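PDB 6DRU: glycosyl hydrolases family 31 family protein from Aspergillus niger, which catalyses the release of alpha-xylose from the non-reducing terminal glucose of xyloglucan oligosaccharides. Local coordinates for residues G15-L20 against R124-P129; R32-R37 against T213-Y218; G388-W393 against C463-L468; H443-E448 against Q477-M482. All coordinates share one frame; numbering follows the deposited sequence.

Contact 1. Residues G15-L20 against R124-P129; sequences GFETIL and RYYYWP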
# COMPACT_ATOMS: atom_id res chain seq x y z
N GLY A 15 5.48 8.10 24.88
CA GLY A 15 4.37 8.38 23.98
C GLY A 15 3.60 7.10 23.70
O GLY A 15 3.25 6.35 24.62
N PHE A 16 3.35 6.83 22.42
CA PHE A 16 2.60 5.63 22.05
C PHE A 16 3.48 4.39 21.94
O PHE A 16 2.93 3.29 21.76
CB PHE A 16 1.85 5.86 20.74
CG PHE A 16 2.72 6.30 19.60
CD1 PHE A 16 3.46 5.38 18.88
CD2 PHE A 16 2.79 7.63 19.23
CE1 PHE A 16 4.26 5.78 17.82
CE2 PHE A 16 3.58 8.04 18.18
CZ PHE A 16 4.32 7.11 17.48
N GLU A 17 4.80 4.52 22.02
CA GLU A 17 5.69 3.37 21.89
C GLU A 17 6.13 2.89 23.27
O GLU A 17 6.38 3.69 24.17
CB GLU A 17 6.91 3.71 21.03
CG GLU A 17 7.91 4.66 21.66
CD GLU A 17 9.28 4.60 21.00
OE1 GLU A 17 9.60 3.56 20.38
OE2 GLU A 17 10.03 5.59 21.10
N THR A 18 6.19 1.57 23.42
CA THR A 18 6.61 0.93 24.66
C THR A 18 7.94 0.22 24.42
O THR A 18 8.07 -0.52 23.45
CB THR A 18 5.56 -0.07 25.15
OG1 THR A 18 4.30 0.60 25.30
CG2 THR A 18 5.97 -0.66 26.49
N ILE A 19 8.90 0.45 25.31
CA ILE A 19 10.22 -0.18 25.22
C ILE A 19 10.43 -1.01 26.47
O ILE A 19 10.38 -0.48 27.59
CB ILE A 19 11.35 0.85 25.05
CG1 ILE A 19 11.10 1.76 23.84
CG2 ILE A 19 12.69 0.15 24.93
CD1 ILE A 19 10.46 3.08 24.18
N LEU A 20 10.68 -2.30 26.29
CA LEU A 20 10.90 -3.24 27.39
C LEU A 20 12.33 -3.74 27.32
O LEU A 20 12.68 -4.52 26.43
CB LEU A 20 9.90 -4.40 27.32
CG LEU A 20 10.10 -5.52 28.34
CD1 LEU A 20 9.92 -5.00 29.76
CD2 LEU A 20 9.14 -6.67 28.06
N ARG A 124 14.32 5.28 16.64
CA ARG A 124 13.31 4.22 16.56
C ARG A 124 12.20 4.75 15.66
O ARG A 124 11.21 5.30 16.15
CB ARG A 124 12.79 3.84 17.96
CG ARG A 124 13.88 3.38 18.91
CD ARG A 124 13.30 2.79 20.19
NE ARG A 124 12.59 3.79 20.99
CZ ARG A 124 13.14 4.50 21.97
NH1 ARG A 124 14.42 4.32 22.28
NH2 ARG A 124 12.42 5.38 22.64
N TYR A 125 12.36 4.57 14.36
CA TYR A 125 11.47 5.15 13.36
C TYR A 125 10.44 4.12 12.92
O TYR A 125 10.79 2.99 12.56
CB TYR A 125 12.26 5.65 12.15
CG TYR A 125 11.49 6.58 11.25
CD1 TYR A 125 10.74 6.08 10.19
CD2 TYR A 125 11.51 7.95 11.45
CE1 TYR A 125 10.03 6.93 9.36
CE2 TYR A 125 10.81 8.81 10.62
CZ TYR A 125 10.07 8.29 9.58
OH TYR A 125 9.36 9.14 8.75
N TYR A 126 9.16 4.50 12.96
CA TYR A 126 8.06 3.64 12.55
C TYR A 126 7.33 4.25 11.37
O TYR A 126 7.19 5.48 11.28
CB TYR A 126 7.08 3.41 13.71
CG TYR A 126 7.74 2.91 14.97
CD1 TYR A 126 8.14 1.58 15.08
CD2 TYR A 126 7.94 3.75 16.05
CE1 TYR A 126 8.74 1.12 16.24
CE2 TYR A 126 8.54 3.29 17.21
CZ TYR A 126 8.93 1.98 17.30
OH TYR A 126 9.53 1.52 18.46
N TYR A 127 6.87 3.39 10.46
CA TYR A 127 6.21 3.84 9.24
C TYR A 127 5.15 2.81 8.86
O TYR A 127 5.43 1.61 8.85
CB TYR A 127 7.23 4.01 8.11
CG TYR A 127 6.64 4.24 6.74
CD1 TYR A 127 6.14 5.48 6.37
CD2 TYR A 127 6.60 3.21 5.81
CE1 TYR A 127 5.61 5.69 5.11
CE2 TYR A 127 6.06 3.41 4.55
CZ TYR A 127 5.57 4.65 4.20
OH TYR A 127 5.04 4.84 2.94
N TRP A 128 3.94 3.28 8.56
CA TRP A 128 2.82 2.41 8.23
C TRP A 128 2.52 2.48 6.74
O TRP A 128 1.94 3.47 6.27
CB TRP A 128 1.58 2.79 9.05
CG TRP A 128 1.65 2.34 10.48
CD1 TRP A 128 1.20 1.15 10.98
CD2 TRP A 128 2.20 3.06 11.58
NE1 TRP A 128 1.43 1.09 12.33
CE2 TRP A 128 2.05 2.24 12.73
CE3 TRP A 128 2.81 4.31 11.72
CZ2 TRP A 128 2.49 2.64 13.99
CZ3 TRP A 128 3.24 4.70 12.98
CH2 TRP A 128 3.08 3.87 14.09
N PRO A 129 2.89 1.47 5.96
CA PRO A 129 2.68 1.53 4.51
C PRO A 129 1.32 1.02 4.08
O PRO A 129 0.83 1.39 3.00
CB PRO A 129 3.81 0.65 3.97
CG PRO A 129 3.98 -0.39 5.04
CD PRO A 129 3.67 0.28 6.36

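Contact 2. Residues R32-R37 against T213-Y218; sequences RAWPFR and TTLVDY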
# COMPACT_ATOMS: atom_id res chain seq x y z
N ARG A 32 12.97 -4.78 23.47
CA ARG A 32 11.81 -4.93 22.61
C ARG A 32 11.00 -3.65 22.62
O ARG A 32 10.81 -3.03 23.68
CB ARG A 32 10.95 -6.12 23.05
CG ARG A 32 11.46 -7.46 22.54
CD ARG A 32 10.63 -8.63 23.03
NE ARG A 32 10.81 -8.87 24.46
CZ ARG A 32 10.30 -9.92 25.10
NH1 ARG A 32 9.58 -10.82 24.45
NH2 ARG A 32 10.52 -10.06 26.40
N ALA A 33 10.52 -3.24 21.45
CA ALA A 33 9.78 -2.00 21.30
C ALA A 33 8.65 -2.19 20.30
O ALA A 33 8.80 -2.91 19.31
CB ALA A 33 10.70 -0.86 20.85
N TRP A 34 7.52 -1.53 20.56
CA TRP A 34 6.35 -1.61 19.69
C TRP A 34 5.50 -0.36 19.82
O TRP A 34 5.36 0.17 20.93
CB TRP A 34 5.50 -2.84 20.01
CG TRP A 34 4.93 -2.86 21.41
CD1 TRP A 34 3.74 -2.33 21.81
CD2 TRP A 34 5.52 -3.46 22.57
NE1 TRP A 34 3.56 -2.55 23.16
CE2 TRP A 34 4.64 -3.24 23.64
CE3 TRP A 34 6.71 -4.15 22.80
CZ2 TRP A 34 4.90 -3.69 24.93
CZ3 TRP A 34 6.98 -4.60 24.09
CH2 TRP A 34 6.08 -4.37 25.13
N PRO A 35 4.95 0.15 18.71
CA PRO A 35 4.03 1.29 18.80
C PRO A 35 2.56 0.88 18.85
O PRO A 35 2.11 0.03 18.07
CB PRO A 35 4.34 2.07 17.52
CG PRO A 35 4.74 1.02 16.54
CD PRO A 35 5.39 -0.10 17.33
N PHE A 36 1.81 1.49 19.78
CA PHE A 36 0.36 1.34 19.91
C PHE A 36 -0.09 -0.06 20.31
O PHE A 36 -0.58 -0.25 21.43
CB PHE A 36 -0.34 1.75 18.61
CG PHE A 36 -0.32 3.24 18.36
CD1 PHE A 36 -1.20 4.07 19.02
CD2 PHE A 36 0.56 3.80 17.45
CE1 PHE A 36 -1.20 5.44 18.80
CE2 PHE A 36 0.57 5.16 17.21
CZ PHE A 36 -0.31 5.98 17.89
N ARG A 37 0.07 -1.06 19.43
CA ARG A 37 -0.54 -2.35 19.74
C ARG A 37 0.46 -3.28 20.40
O ARG A 37 1.60 -3.40 19.91
CB ARG A 37 -1.11 -3.02 18.49
CG ARG A 37 -1.99 -2.15 17.60
CD ARG A 37 -1.18 -1.27 16.67
NE ARG A 37 -2.02 -0.29 16.00
CZ ARG A 37 -1.56 0.71 15.26
NH1 ARG A 37 -0.25 0.86 15.09
NH2 ARG A 37 -2.40 1.56 14.69
N THR A 213 6.53 -5.75 10.28
CA THR A 213 6.61 -6.44 11.56
C THR A 213 5.59 -5.83 12.51
O THR A 213 5.01 -4.77 12.24
CB THR A 213 8.02 -6.35 12.16
OG1 THR A 213 8.08 -7.13 13.36
CG2 THR A 213 8.38 -4.91 12.48
N THR A 214 5.37 -6.52 13.62
CA THR A 214 4.54 -6.02 14.71
C THR A 214 5.34 -5.78 15.98
O THR A 214 4.75 -5.39 17.00
CB THR A 214 3.39 -6.99 15.00
OG1 THR A 214 3.90 -8.20 15.57
CG2 THR A 214 2.63 -7.31 13.72
N LEU A 215 6.65 -6.00 15.96
CA LEU A 215 7.49 -5.92 17.15
C LEU A 215 8.97 -5.92 16.77
O LEU A 215 9.41 -6.77 15.98
CB LEU A 215 7.19 -7.07 18.10
CG LEU A 215 8.15 -7.25 19.27
CD1 LEU A 215 8.10 -6.05 20.20
CD2 LEU A 215 7.85 -8.54 20.03
N VAL A 216 9.74 -4.99 17.33
CA VAL A 216 11.19 -4.94 17.15
C VAL A 216 11.84 -5.63 18.35
O VAL A 216 11.39 -5.46 19.49
CB VAL A 216 11.68 -3.49 17.00
CG1 VAL A 216 13.17 -3.46 16.74
CG2 VAL A 216 10.93 -2.80 15.87
N ASP A 217 12.90 -6.40 18.09
CA ASP A 217 13.51 -7.22 19.12
C ASP A 217 14.99 -7.39 18.80
O ASP A 217 15.34 -7.88 17.72
CB ASP A 217 12.81 -8.59 19.20
CG ASP A 217 13.31 -9.44 20.36
OD1 ASP A 217 14.12 -8.95 21.17
OD2 ASP A 217 12.89 -10.61 20.45
N TYR A 218 15.86 -6.99 19.73
CA TYR A 218 17.29 -7.21 19.57
C TYR A 218 17.92 -7.47 20.93
O TYR A 218 17.36 -7.15 21.98
CB TYR A 218 17.97 -6.03 18.87
CG TYR A 218 17.98 -4.71 19.62
CD1 TYR A 218 18.96 -4.42 20.56
CD2 TYR A 218 17.02 -3.74 19.36
CE1 TYR A 218 18.98 -3.22 21.23
CE2 TYR A 218 17.03 -2.53 20.04
CZ TYR A 218 18.01 -2.27 20.97
OH TYR A 218 18.03 -1.07 21.64

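Contact 3. Residues G388-W393 against C463-L468; sequences GIKNFW and CDHVSL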
# COMPACT_ATOMS: atom_id res chain seq x y z
N GLY A 388 17.61 -46.84 3.46
CA GLY A 388 19.05 -46.77 3.56
C GLY A 388 19.65 -45.41 3.27
O GLY A 388 20.85 -45.22 3.52
N ILE A 389 18.87 -44.46 2.76
CA ILE A 389 19.34 -43.11 2.51
C ILE A 389 18.81 -42.25 3.65
O ILE A 389 17.68 -41.76 3.61
CB ILE A 389 18.88 -42.60 1.14
CG1 ILE A 389 19.37 -43.54 0.04
CG2 ILE A 389 19.40 -41.19 0.90
CD1 ILE A 389 18.65 -43.37 -1.28
N LYS A 390 19.64 -42.04 4.67
CA LYS A 390 19.21 -41.39 5.90
C LYS A 390 19.84 -40.02 6.10
O LYS A 390 19.70 -39.44 7.18
CB LYS A 390 19.51 -42.29 7.10
CG LYS A 390 19.09 -43.74 6.89
CD LYS A 390 19.34 -44.59 8.12
CE LYS A 390 18.33 -45.71 8.22
NZ LYS A 390 18.16 -46.19 9.62
N ASN A 391 20.51 -39.49 5.09
CA ASN A 391 21.01 -38.12 5.11
C ASN A 391 20.43 -37.39 3.91
O ASN A 391 20.25 -37.98 2.84
CB ASN A 391 22.54 -38.10 5.07
CG ASN A 391 23.16 -38.90 6.20
OD1 ASN A 391 23.35 -38.40 7.31
ND2 ASN A 391 23.47 -40.17 5.93
N PHE A 392 20.12 -36.10 4.09
CA PHE A 392 19.32 -35.39 3.11
C PHE A 392 19.98 -34.08 2.69
O PHE A 392 20.53 -33.36 3.52
CB PHE A 392 17.92 -35.12 3.65
CG PHE A 392 17.12 -36.38 3.86
CD1 PHE A 392 16.53 -37.01 2.79
CD2 PHE A 392 17.00 -36.93 5.12
CE1 PHE A 392 15.80 -38.17 2.97
CE2 PHE A 392 16.27 -38.10 5.31
CZ PHE A 392 15.67 -38.72 4.23
N TRP A 393 19.92 -33.80 1.39
CA TRP A 393 20.51 -32.61 0.79
C TRP A 393 19.36 -31.67 0.43
O TRP A 393 18.71 -31.83 -0.61
CB TRP A 393 21.33 -33.00 -0.44
CG TRP A 393 22.10 -31.88 -1.05
CD1 TRP A 393 22.21 -30.60 -0.58
CD2 TRP A 393 22.88 -31.93 -2.25
NE1 TRP A 393 23.01 -29.86 -1.42
CE2 TRP A 393 23.43 -30.65 -2.45
CE3 TRP A 393 23.17 -32.94 -3.18
CZ2 TRP A 393 24.25 -30.35 -3.53
CZ3 TRP A 393 23.98 -32.64 -4.25
CH2 TRP A 393 24.51 -31.35 -4.42
N CYS A 463 24.17 -36.38 16.99
CA CYS A 463 23.47 -36.66 15.74
C CYS A 463 23.82 -38.04 15.23
O CYS A 463 24.97 -38.49 15.35
CB CYS A 463 23.82 -35.62 14.68
SG CYS A 463 23.43 -33.90 15.08
N ASP A 464 22.83 -38.72 14.66
CA ASP A 464 23.08 -39.94 13.90
C ASP A 464 23.22 -39.66 12.41
O ASP A 464 23.92 -40.39 11.71
CB ASP A 464 21.96 -40.95 14.12
CG ASP A 464 22.08 -41.69 15.43
OD1 ASP A 464 23.02 -41.40 16.20
OD2 ASP A 464 21.24 -42.58 15.69
N HIS A 465 22.57 -38.60 11.92
CA HIS A 465 22.59 -38.25 10.51
C HIS A 465 22.66 -36.73 10.39
O HIS A 465 22.43 -36.00 11.36
CB HIS A 465 21.36 -38.81 9.79
CG HIS A 465 21.05 -40.23 10.15
ND1 HIS A 465 21.71 -41.30 9.59
CD2 HIS A 465 20.16 -40.76 11.03
CE1 HIS A 465 21.24 -42.42 10.10
NE2 HIS A 465 20.30 -42.12 10.97
N VAL A 466 22.99 -36.26 9.19
CA VAL A 466 23.14 -34.84 8.92
C VAL A 466 22.30 -34.46 7.71
O VAL A 466 21.79 -35.31 6.98
CB VAL A 466 24.61 -34.44 8.68
CG1 VAL A 466 25.49 -34.91 9.82
CG2 VAL A 466 25.10 -35.01 7.35
N SER A 467 22.15 -33.15 7.52
CA SER A 467 21.53 -32.59 6.33
C SER A 467 22.46 -31.54 5.75
O SER A 467 23.23 -30.89 6.47
CB SER A 467 20.16 -31.96 6.64
OG SER A 467 20.29 -30.76 7.37
N LEU A 468 22.39 -31.37 4.43
CA LEU A 468 23.23 -30.42 3.71
C LEU A 468 22.33 -29.30 3.20
O LEU A 468 21.50 -29.52 2.31
CB LEU A 468 23.98 -31.11 2.57
CG LEU A 468 24.90 -30.27 1.69
CD1 LEU A 468 25.99 -29.60 2.53
CD2 LEU A 468 25.53 -31.13 0.61

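Contact 4. Residues H443-E448 against Q477-M482; sequences HQQAIE and QRFCSM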
# COMPACT_ATOMS: atom_id res chain seq x y z
N HIS A 443 13.09 -24.96 7.01
CA HIS A 443 13.35 -26.13 6.17
C HIS A 443 14.36 -27.06 6.83
O HIS A 443 14.18 -28.29 6.81
CB HIS A 443 13.84 -25.68 4.79
CG HIS A 443 13.77 -26.74 3.75
ND1 HIS A 443 12.67 -27.55 3.58
CD2 HIS A 443 14.66 -27.13 2.80
CE1 HIS A 443 12.88 -28.39 2.59
NE2 HIS A 443 14.09 -28.16 2.10
N GLN A 444 15.43 -26.51 7.40
CA GLN A 444 16.33 -27.32 8.22
C GLN A 444 15.56 -27.97 9.37
O GLN A 444 15.77 -29.15 9.68
CB GLN A 444 17.47 -26.47 8.78
CG GLN A 444 18.34 -25.80 7.73
CD GLN A 444 19.45 -24.97 8.35
OE1 GLN A 444 19.23 -23.84 8.78
NE2 GLN A 444 20.64 -25.54 8.42
N GLN A 445 14.67 -27.21 10.01
CA GLN A 445 13.89 -27.72 11.13
C GLN A 445 13.03 -28.91 10.73
O GLN A 445 12.80 -29.81 11.54
CB GLN A 445 13.03 -26.59 11.70
CG GLN A 445 12.09 -27.01 12.82
CD GLN A 445 11.09 -25.92 13.17
OE1 GLN A 445 10.71 -25.10 12.33
NE2 GLN A 445 10.64 -25.91 14.42
N ALA A 446 12.55 -28.93 9.48
CA ALA A 446 11.71 -30.04 9.04
C ALA A 446 12.44 -31.37 9.13
O ALA A 446 11.87 -32.37 9.59
CB ALA A 446 11.22 -29.78 7.61
N ILE A 447 13.70 -31.42 8.70
CA ILE A 447 14.45 -32.67 8.77
C ILE A 447 14.99 -32.90 10.17
O ILE A 447 15.09 -34.05 10.62
CB ILE A 447 15.59 -32.69 7.73
CG1 ILE A 447 15.01 -32.62 6.32
CG2 ILE A 447 16.43 -33.94 7.86
CD1 ILE A 447 15.07 -31.25 5.75
N GLU A 448 15.32 -31.83 10.90
CA GLU A 448 15.75 -32.00 12.28
C GLU A 448 14.65 -32.67 13.10
O GLU A 448 14.93 -33.59 13.88
CB GLU A 448 16.12 -30.64 12.89
CG GLU A 448 16.52 -30.71 14.35
CD GLU A 448 17.90 -31.30 14.56
OE1 GLU A 448 18.64 -31.45 13.57
OE2 GLU A 448 18.24 -31.62 15.72
N GLN A 477 22.87 -23.19 13.76
CA GLN A 477 23.82 -24.18 14.24
C GLN A 477 23.19 -25.19 15.18
O GLN A 477 23.84 -26.20 15.50
CB GLN A 477 25.00 -23.49 14.94
CG GLN A 477 24.66 -22.82 16.26
CD GLN A 477 24.15 -21.41 16.09
OE1 GLN A 477 23.98 -20.92 14.97
NE2 GLN A 477 23.91 -20.73 17.21
N ARG A 478 21.95 -24.97 15.62
CA ARG A 478 21.29 -25.90 16.52
C ARG A 478 20.88 -27.20 15.84
O ARG A 478 20.47 -28.14 16.53
CB ARG A 478 20.07 -25.24 17.15
CG ARG A 478 18.89 -25.12 16.19
CD ARG A 478 17.73 -24.38 16.83
NE ARG A 478 18.03 -22.97 17.06
CZ ARG A 478 17.18 -22.10 17.58
NH1 ARG A 478 15.96 -22.49 17.93
NH2 ARG A 478 17.54 -20.84 17.75
N PHE A 479 20.96 -27.27 14.52
CA PHE A 479 20.48 -28.43 13.77
C PHE A 479 21.64 -29.34 13.37
O PHE A 479 22.78 -28.91 13.24
CB PHE A 479 19.74 -27.98 12.50
CG PHE A 479 18.61 -27.04 12.76
CD1 PHE A 479 17.49 -27.44 13.47
CD2 PHE A 479 18.64 -25.74 12.26
CE1 PHE A 479 16.44 -26.57 13.70
CE2 PHE A 479 17.59 -24.87 12.48
CZ PHE A 479 16.49 -25.29 13.21
N CYS A 480 21.31 -30.62 13.18
CA CYS A 480 22.23 -31.56 12.54
C CYS A 480 22.36 -31.19 11.07
O CYS A 480 21.97 -31.98 10.19
CB CYS A 480 21.74 -33.00 12.69
SG CYS A 480 21.54 -33.60 14.39
N SER A 481 22.89 -30.01 10.77
CA SER A 481 22.85 -29.46 9.43
C SER A 481 24.12 -28.67 9.17
O SER A 481 24.57 -27.90 10.03
CB SER A 481 21.62 -28.57 9.23
OG SER A 481 21.53 -28.10 7.90
N MET A 482 24.70 -28.86 7.99
CA MET A 482 25.91 -28.15 7.57
C MET A 482 25.59 -27.24 6.40
O MET A 482 24.79 -27.59 5.52
CB MET A 482 27.02 -29.13 7.20
CG MET A 482 26.71 -30.02 6.01
SD MET A 482 28.05 -31.15 5.60
CE MET A 482 27.71 -32.50 6.72
O HOH W 1 20.20 -31.00 16.99
O HOH W 2 18.97 -32.39 11.20

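Contact 1. Residues G15-L20 against R124-P129
E17 and R124 meet in the interior of a beta-sandwich, consistent with the N-terminal domain of family 31 glycosidases. Strands 17-20 and 124-127 belong to different sheets, their axes 10.7 Å apart at closest, and side chains alone span the gap. The E17 chain runs extended beyond CG and carries its carboxylate across to R124, which grips it side-on. R124 NE donates to E17 OE1 at 3.1 Å, and R124 NH2 to E17 OE2 at 2.9 Å. Both acceptors lie close to the guanidinium plane, but the carboxylate is turned 44° against it, and NH2 meets OE2 from above the carboxylate plane. The hydroxyl of Y126 donates to E17 OE1 at 2.8 Å, nearly along the C-O axis, with its ring almost perpendicular to the carboxylate. OE1 is thus held by two donors. I19 lays CD1 over one guanidinium face, 3.4 Å from R124 NH2. Both charged groups are shared: H14 binds E17 OE2, R124 NH1 forms a salt bridge with E114, and R124 NH2 also reaches the carbonyl of Y95. Such a buried carboxylate probably keeps its negative charge, balanced by the guanidinium. Further along, F16 CE1 comes to the edge of the W128 indole, 4.4 Å from CH2, and F420 of a second subunit meets the F16 ring edge-to-face. Within the fold, strand 17-23 is flanked by strands 10-14 and 28-35, whose A33 and P35 touch Y126, and strand 124-127 borders strand 135-142, which sends F135 edge-to-face onto the Y126 ring.

Contact 2. Residues R32-R37 against T213-Y218
W34 holds CG between its backbone N and carbonyl carbon (chi1 61°), and L215 has its CG anti to the backbone N (chi1 170°). Beyond these CG atoms the two side chains lie alongside each other and point the same way. The leucine touches mainly with CD1, which is 3.5 Å from W34 CE3 and also rests against R32 CB at 4.0 Å, while CD2 lies near R32 CD. Two residues on, D217 sets its carboxylate beside the aliphatic part of R32. D217 OD1 lies 3.3 Å from R32 CG, the carboxylate and guanidinium planes only 25° apart. The charged atoms themselves do not meet, since R32 NE and D217 OD1 are 4.7 Å apart. D217 instead forms its salt bridge with R30 and accepts a hydrogen bond from N192 ND2, while R32 NH2 reaches Q22 and the carbonyl of G61. The backbones of strands 28-35 and 216-222 pair antiparallel within one sheet of what is probably the N-terminal beta-sandwich. A33 and V216 are a hydrogen-bonded pair, with A33 N to V216 O at 3.1 Å and V216 N to A33 O at 3.0 Å. R32 and D217 form the adjoining non-hydrogen-bonded pair, and R32 CA sends a C-H to V216 O at 3.2 Å. On the other face, A33 and V216 turn toward the second sheet, where A33 touches Y126 and V216 packs on A137 and F139 of strand 135-142.

Contact 3. Residues G388-W393 against C463-L468
N391 OD1 accepts the backbone N-H of V466 in a nearly straight bond of 2.9 Å that lies in the plane of the amide. N391 CG sits anti to the carbonyl carbon (chi1 -56°); the amide bonds to V466 with OD1 and to the carbonyl of M320 with ND2. One step on, the backbones take over. L468 N donates to F392 O at 2.9 Å, again in the carbonyl plane, while the bond from F392 N to V466 O, 3.4 Å long, is weak. The asparagine oxygen therefore continues the ladder at a position that a main-chain carbonyl would fill in regular parallel pairing. Strands 391-394 and 467-469 are parallel neighbours in the TIM barrel, and W393 belongs to the pocket holding alpha-xylose, close to the active-site D395. L468 packs on this indole: CD2 lies over one face of the five-membered ring, 3.5 Å from its centroid, and L468 O comes to the ring edge in plane, 3.2 Å from W393 CD1. At the start of the pairing, the H465 ring lies against the K390 chain, whose CB stands over its face at 3.7 Å from the centroid, and N391 OD1 is 3.2 Å from H465 CB. F392 and S467 point to the other side of the sheet, where F392 packs on I447 and F451 of helix 439-455 and S467 OG is hydrogen-bonded to S481 OG.

Contact 4. Residues H443-E448 against Q477-M482
R478 opens the contact with E448 through its carbonyl O, which accepts a water at 2.9 Å; that water also lies beside E448 OE2, though at a doubtfully short distance. Next comes F479, whose ring lies against Q444, Q445 and E448. E448 CG meets the ring edge, 3.5 Å from F479 CD1, while the backbone N of Q445 stands over one face and R478 CG over the centre of the opposite one. Q444, crossing at about a right angle, adds an off-centre CH-pi contact, its CB 4.2 Å from the F479 centroid. C480 gives its N-H to E448 OE1 at 2.8 Å, from above the carboxylate plane. The glutamate reaches it by a bend that turns CD back from the extended line (chi2 74°), and its OE2 forms a salt bridge with R452. C480 centres an inverse gamma turn, and its SG forms a disulfide with C463. S481 follows: its OG accepts from Q444 NE2 at 2.8 Å, in the amide plane. Q444 OE1 in turn is bonded to S476, so both ends of the amide are fixed. This is how a TIM barrel is clad: helix 439-455, lying in the beta-alpha-beta crossover between strands 391-394 and 467-469, packs outside the barrel against the loop leading into strand 481-484 and its first residue.

Overall arrangement
All four contacts are buried, but they fall into two distant groups. Contacts 1 and 2 share what is probably the N-terminal beta-sandwich, their centres about 7 Å apart. Strands 17-23 and 28-35 are neighbours in one sheet, so contact 2 works within that sheet through backbone pairing, whereas contact 1 crosses to the facing sheet with a buried ion pair. Other subunits reach this group. Contacts 3 and 4 lie in the TIM barrel, centres about 10 Å apart, joined by the C463-C480 disulfide and by pairing of strands 467-469 and 481-484. Contact 3 reaches the xylose pocket, while contact 4 joins helix to strand through side chains. Contacts 1 and 3 are about 44 Å apart between centres.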